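Local structure of Serine/threonine-protein kinase PknI (Mycobacterium tuberculosis, 5XLM) at residues A[145-153]-A[164-173]. The protein is a membrane-anchored serine/threonine kinase that slows mycobacterial growth within the infected host, represented here by its extracellular sensor domain. Sequence-based numbering, arbitrary orientation.
Sequences DLVGEMVVT and AVIRIPAVAS
Glu149 and Arg167 run side by side from neighbouring strands and point the same way. The contact is mainly with the aliphatic part of the arginine: Glu149 OE1 lies 3.5 Å from Arg167 CD. The charged ends stay further apart, with OE1 4.3 Å from Arg167 NE, too long for a salt bridge. OE1 sits at the guanidinium edge, near its plane, and the carboxylate is turned 46° from that plane. Val165 CG1 lies over the centre of one guanidinium face of Arg167, 3.6 Å above the plane. The same methyl meets Val151 CG1 at 3.8 Å; both CG1 atoms stand anti to their backbone N (chi1 178° in Val165, -180° in Val151), which helps direct them at each other across the strands. Val165 also turns CG2 to Thr153 CG2.

On the other face, the side chains that these two strands contribute are apolar. Val152 CB and Ile166 CB are 3.9 Å apart, Met150 and Ile168 face each other through their CB atoms, and Leu146 CD1 reaches Ala172 CB. The thioether end of Met150 leads away from this contact.

Strands 146-154 and 165-174 form an antiparallel beta hairpin in the all-beta sensor domain. Four hydrogen-bonded pairs join them, Leu146 with Ala172, Gly148 with Ala170, Met150 with Ile168 and Val152 with Ile166. Each pair has two backbone bonds. The bond from Ala170 N to Gly148 O is 3.0 Å long, and its donor lies above the carbonyl plane. Between these pairs, CA-H groups approach carbonyl oxygens, as at Glu149 CA and Ile168 O, 3.2 Å apart.

Strand 131-140 flanks 146-154, and strand 38-51 flanks 165-174. Arg139 forms a salt bridge with Glu149 OE2. Tyr53 makes a cation-pi contact with Arg167, and Asp52 OD1 accepts a hydrogen bond from Val165 N.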
ATOM      1  N   ASP A 145       4.561   3.764  12.685  1.00 54.90           N
ATOM      2  CA  ASP A 145       4.651   3.045  11.425  1.00 48.06           C
ATOM      3  C   ASP A 145       3.450   2.113  11.277  1.00 41.41           C
ATOM      4  O   ASP A 145       2.584   2.025  12.153  1.00 37.65           O
ATOM      5  CB  ASP A 145       5.966   2.272  11.345  1.00 58.45           C
ATOM      6  CG  ASP A 145       6.135   1.292  12.490  1.00 76.07           C
ATOM      7  OD1 ASP A 145       5.618   1.569  13.594  1.00 80.76           O
ATOM      8  OD2 ASP A 145       6.784   0.245  12.286  1.00 79.66           O
ATOM      9  N   LEU A 146       3.392   1.404  10.153  1.00 30.48           N
ATOM     10  CA  LEU A 146       2.284   0.506   9.865  1.00 24.44           C
ATOM     11  C   LEU A 146       2.821  -0.838   9.401  1.00 25.06           C
ATOM     12  O   LEU A 146       3.819  -0.902   8.676  1.00 22.47           O
ATOM     13  CB  LEU A 146       1.352   1.092   8.793  1.00 20.79           C
ATOM     14  CG  LEU A 146       0.849   2.520   9.027  1.00 25.61           C
ATOM     15  CD1 LEU A 146       1.588   3.506   8.133  1.00 23.50           C
ATOM     16  CD2 LEU A 146      -0.653   2.608   8.814  1.00 27.31           C
ATOM     17  N   VAL A 147       2.155  -1.908   9.825  1.00 24.30           N
ATOM     18  CA  VAL A 147       2.507  -3.268   9.441  1.00 23.68           C
ATOM     19  C   VAL A 147       1.268  -3.928   8.857  1.00 22.09           C
ATOM     20  O   VAL A 147       0.166  -3.787   9.396  1.00 20.00           O
ATOM     21  CB  VAL A 147       3.050  -4.076  10.639  1.00 28.29           C
ATOM     22  CG1 VAL A 147       3.350  -5.508  10.227  1.00 27.90           C
ATOM     23  CG2 VAL A 147       4.293  -3.409  11.205  1.00 26.10           C
ATOM     24  N   GLY A 148       1.446  -4.634   7.748  1.00 19.68           N
ATOM     25  CA  GLY A 148       0.330  -5.306   7.123  1.00 19.56           C
ATOM     26  C   GLY A 148       0.755  -6.380   6.149  1.00 20.41           C
ATOM     27  O   GLY A 148       1.731  -7.094   6.391  1.00 20.47           O
ATOM     28  N   GLU A 149       0.033  -6.504   5.040  1.00 21.09           N
ATOM     29  CA  GLU A 149       0.339  -7.552   4.081  1.00 18.85           C
ATOM     30  C   GLU A 149      -0.337  -7.240   2.758  1.00 18.12           C
ATOM     31  O   GLU A 149      -1.360  -6.550   2.712  1.00 18.13           O
ATOM     32  CB  GLU A 149      -0.110  -8.926   4.590  1.00 21.29           C
ATOM     33  CG  GLU A 149      -1.596  -9.006   4.873  1.00 30.60           C
ATOM     34  CD  GLU A 149      -2.000 -10.296   5.558  1.00 31.90           C
ATOM     35  OE1 GLU A 149      -1.389 -11.348   5.272  1.00 31.79           O
ATOM     36  OE2 GLU A 149      -2.933 -10.253   6.390  1.00 38.93           O
ATOM     37  N   MET A 150       0.255  -7.752   1.684  1.00 23.76           N
ATOM     38  CA  MET A 150      -0.360  -7.730   0.368  1.00 24.26           C
ATOM     39  C   MET A 150      -1.042  -9.073   0.136  1.00 29.20           C
ATOM     40  O   MET A 150      -0.424 -10.127   0.319  1.00 28.07           O
ATOM     41  CB  MET A 150       0.690  -7.452  -0.708  1.00 27.99           C
ATOM     42  CG  MET A 150       0.142  -7.227  -2.107  1.00 42.75           C
ATOM     43  SD  MET A 150       1.436  -6.622  -3.211  1.00 62.00           S
ATOM     44  CE  MET A 150       0.876  -7.249  -4.793  1.00 65.87           C
ATOM     45  N   VAL A 151      -2.316  -9.033  -0.240  1.00 27.51           N
ATOM     46  CA  VAL A 151      -3.137 -10.231  -0.371  1.00 30.10           C
ATOM     47  C   VAL A 151      -3.500 -10.402  -1.838  1.00 31.90           C
ATOM     48  O   VAL A 151      -4.128  -9.518  -2.438  1.00 30.41           O
ATOM     49  CB  VAL A 151      -4.399 -10.158   0.503  1.00 30.04           C
ATOM     50  CG1 VAL A 151      -5.224 -11.423   0.347  1.00 27.21           C
ATOM     51  CG2 VAL A 151      -4.022  -9.941   1.963  1.00 28.03           C
ATOM     52  N   VAL A 152      -3.114 -11.536  -2.412  1.00 29.26           N
ATOM     53  CA  VAL A 152      -3.363 -11.848  -3.814  1.00 30.96           C
ATOM     54  C   VAL A 152      -4.200 -13.119  -3.862  1.00 37.25           C
ATOM     55  O   VAL A 152      -3.693 -14.216  -3.593  1.00 35.88           O
ATOM     56  CB  VAL A 152      -2.060 -12.017  -4.604  1.00 39.54           C
ATOM     57  CG1 VAL A 152      -2.359 -12.205  -6.081  1.00 34.80           C
ATOM     58  CG2 VAL A 152      -1.144 -10.822  -4.380  1.00 36.68           C
ATOM     59  N   THR A 153      -5.478 -12.976  -4.205  1.00 37.92           N
ATOM     60  CA  THR A 153      -6.400 -14.101  -4.293  1.00 46.46           C
ATOM     61  C   THR A 153      -6.586 -14.495  -5.753  1.00 55.25           C
ATOM     62  O   THR A 153      -6.945 -13.656  -6.584  1.00 50.46           O
ATOM     63  CB  THR A 153      -7.748 -13.749  -3.662  1.00 41.94           C
ATOM     64  OG1 THR A 153      -7.533 -13.173  -2.368  1.00 40.74           O
ATOM     65  CG2 THR A 153      -8.605 -14.995  -3.512  1.00 43.73           C
ATOM     66  N   ALA A 164      -6.203 -20.147  -4.595  1.00 78.05           N
ATOM     67  CA  ALA A 164      -5.303 -19.954  -3.470  1.00 74.63           C
ATOM     68  C   ALA A 164      -5.220 -18.476  -3.094  1.00 81.35           C
ATOM     69  O   ALA A 164      -5.755 -17.597  -3.776  1.00 75.14           O
ATOM     70  CB  ALA A 164      -3.918 -20.501  -3.787  1.00 75.40           C
ATOM     71  N   VAL A 165      -4.538 -18.207  -1.984  1.00 42.79           N
ATOM     72  CA  VAL A 165      -4.378 -16.856  -1.454  1.00 38.68           C
ATOM     73  C   VAL A 165      -2.898 -16.641  -1.168  1.00 40.74           C
ATOM     74  O   VAL A 165      -2.332 -17.291  -0.281  1.00 42.89           O
ATOM     75  CB  VAL A 165      -5.211 -16.625  -0.188  1.00 37.40           C
ATOM     76  CG1 VAL A 165      -4.963 -15.226   0.357  1.00 35.20           C
ATOM     77  CG2 VAL A 165      -6.688 -16.833  -0.476  1.00 32.25           C
ATOM     78  N   ILE A 166      -2.275 -15.729  -1.907  1.00 41.89           N
ATOM     79  CA  ILE A 166      -0.871 -15.390  -1.712  1.00 38.11           C
ATOM     80  C   ILE A 166      -0.779 -14.203  -0.764  1.00 36.17           C
ATOM     81  O   ILE A 166      -1.409 -13.163  -0.992  1.00 37.56           O
ATOM     82  CB  ILE A 166      -0.190 -15.073  -3.053  1.00 43.64           C
ATOM     83  CG1 ILE A 166      -0.402 -16.219  -4.042  1.00 47.11           C
ATOM     84  CG2 ILE A 166       1.289 -14.812  -2.842  1.00 39.80           C
ATOM     85  CD1 ILE A 166       0.243 -15.986  -5.391  1.00 48.06           C
ATOM     86  N   ARG A 167       0.008 -14.354   0.298  1.00 34.11           N
ATOM     87  CA  ARG A 167       0.178 -13.320   1.309  1.00 32.84           C
ATOM     88  C   ARG A 167       1.643 -12.917   1.374  1.00 35.95           C
ATOM     89  O   ARG A 167       2.525 -13.777   1.465  1.00 32.45           O
ATOM     90  CB  ARG A 167      -0.306 -13.801   2.678  1.00 27.02           C
ATOM     91  CG  ARG A 167      -1.801 -14.062   2.740  1.00 23.36           C
ATOM     92  CD  ARG A 167      -2.229 -14.540   4.116  1.00 29.47           C
ATOM     93  NE  ARG A 167      -3.651 -14.860   4.164  1.00 35.96           N
ATOM     94  CZ  ARG A 167      -4.159 -16.042   3.827  1.00 42.78           C
ATOM     95  NH1 ARG A 167      -3.360 -17.016   3.414  1.00 45.52           N
ATOM     96  NH2 ARG A 167      -5.466 -16.251   3.898  1.00 39.62           N
ATOM     97  N   ILE A 168       1.895 -11.610   1.322  1.00 24.68           N
ATOM     98  CA  ILE A 168       3.243 -11.063   1.372  1.00 28.32           C
ATOM     99  C   ILE A 168       3.267 -10.000   2.463  1.00 30.30           C
ATOM    100  O   ILE A 168       2.561  -8.994   2.359  1.00 26.51           O
ATOM    101  CB  ILE A 168       3.679 -10.457   0.028  1.00 29.89           C
ATOM    102  CG1 ILE A 168       3.410 -11.439  -1.113  1.00 30.87           C
ATOM    103  CG2 ILE A 168       5.149 -10.085   0.069  1.00 29.64           C
ATOM    104  CD1 ILE A 168       3.123 -10.775  -2.442  1.00 33.98           C
ATOM    105  N   PRO A 169       4.048 -10.175   3.532  1.00 28.70           N
ATOM    106  CA  PRO A 169       4.100  -9.149   4.581  1.00 23.45           C
ATOM    107  C   PRO A 169       4.569  -7.811   4.033  1.00 24.37           C
ATOM    108  O   PRO A 169       5.324  -7.740   3.060  1.00 28.77           O
ATOM    109  CB  PRO A 169       5.099  -9.726   5.590  1.00 23.28           C
ATOM    110  CG  PRO A 169       5.026 -11.205   5.374  1.00 27.07           C
ATOM    111  CD  PRO A 169       4.813 -11.379   3.897  1.00 27.32           C
ATOM    112  N   ALA A 170       4.101  -6.736   4.668  1.00 24.52           N
ATOM    113  CA  ALA A 170       4.392  -5.383   4.218  1.00 23.95           C
ATOM    114  C   ALA A 170       4.600  -4.472   5.417  1.00 23.55           C
ATOM    115  O   ALA A 170       3.946  -4.628   6.451  1.00 22.74           O
ATOM    116  CB  ALA A 170       3.266  -4.830   3.335  1.00 24.11           C
ATOM    117  N   VAL A 171       5.518  -3.519   5.269  1.00 24.21           N
ATOM    118  CA  VAL A 171       5.806  -2.518   6.288  1.00 28.56           C
ATOM    119  C   VAL A 171       5.805  -1.150   5.625  1.00 26.27           C
ATOM    120  O   VAL A 171       6.328  -0.988   4.517  1.00 26.17           O
ATOM    121  CB  VAL A 171       7.158  -2.780   6.990  1.00 32.50           C
ATOM    122  CG1 VAL A 171       7.465  -1.680   7.998  1.00 32.23           C
ATOM    123  CG2 VAL A 171       7.154  -4.138   7.670  1.00 31.09           C
ATOM    124  N   ALA A 172       5.205  -0.171   6.295  1.00 25.25           N
ATOM    125  CA  ALA A 172       5.170   1.204   5.815  1.00 29.65           C
ATOM    126  C   ALA A 172       5.657   2.121   6.925  1.00 28.92           C
ATOM    127  O   ALA A 172       5.146   2.067   8.048  1.00 27.60           O
ATOM    128  CB  ALA A 172       3.760   1.604   5.367  1.00 26.39           C
ATOM    129  N   SER A 173       6.645   2.954   6.615  1.00 33.32           N
ATOM    130  CA  SER A 173       7.228   3.866   7.586  1.00 29.20           C
ATOM    131  C   SER A 173       7.310   5.259   6.986  1.00 31.37           C
ATOM    132  O   SER A 173       7.663   5.421   5.813  1.00 35.33           O
ATOM    133  CB  SER A 173       8.616   3.387   8.032  1.00 37.14           C
ATOM    134  OG  SER A 173       9.346   2.850   6.943  1.00 47.90           O
TER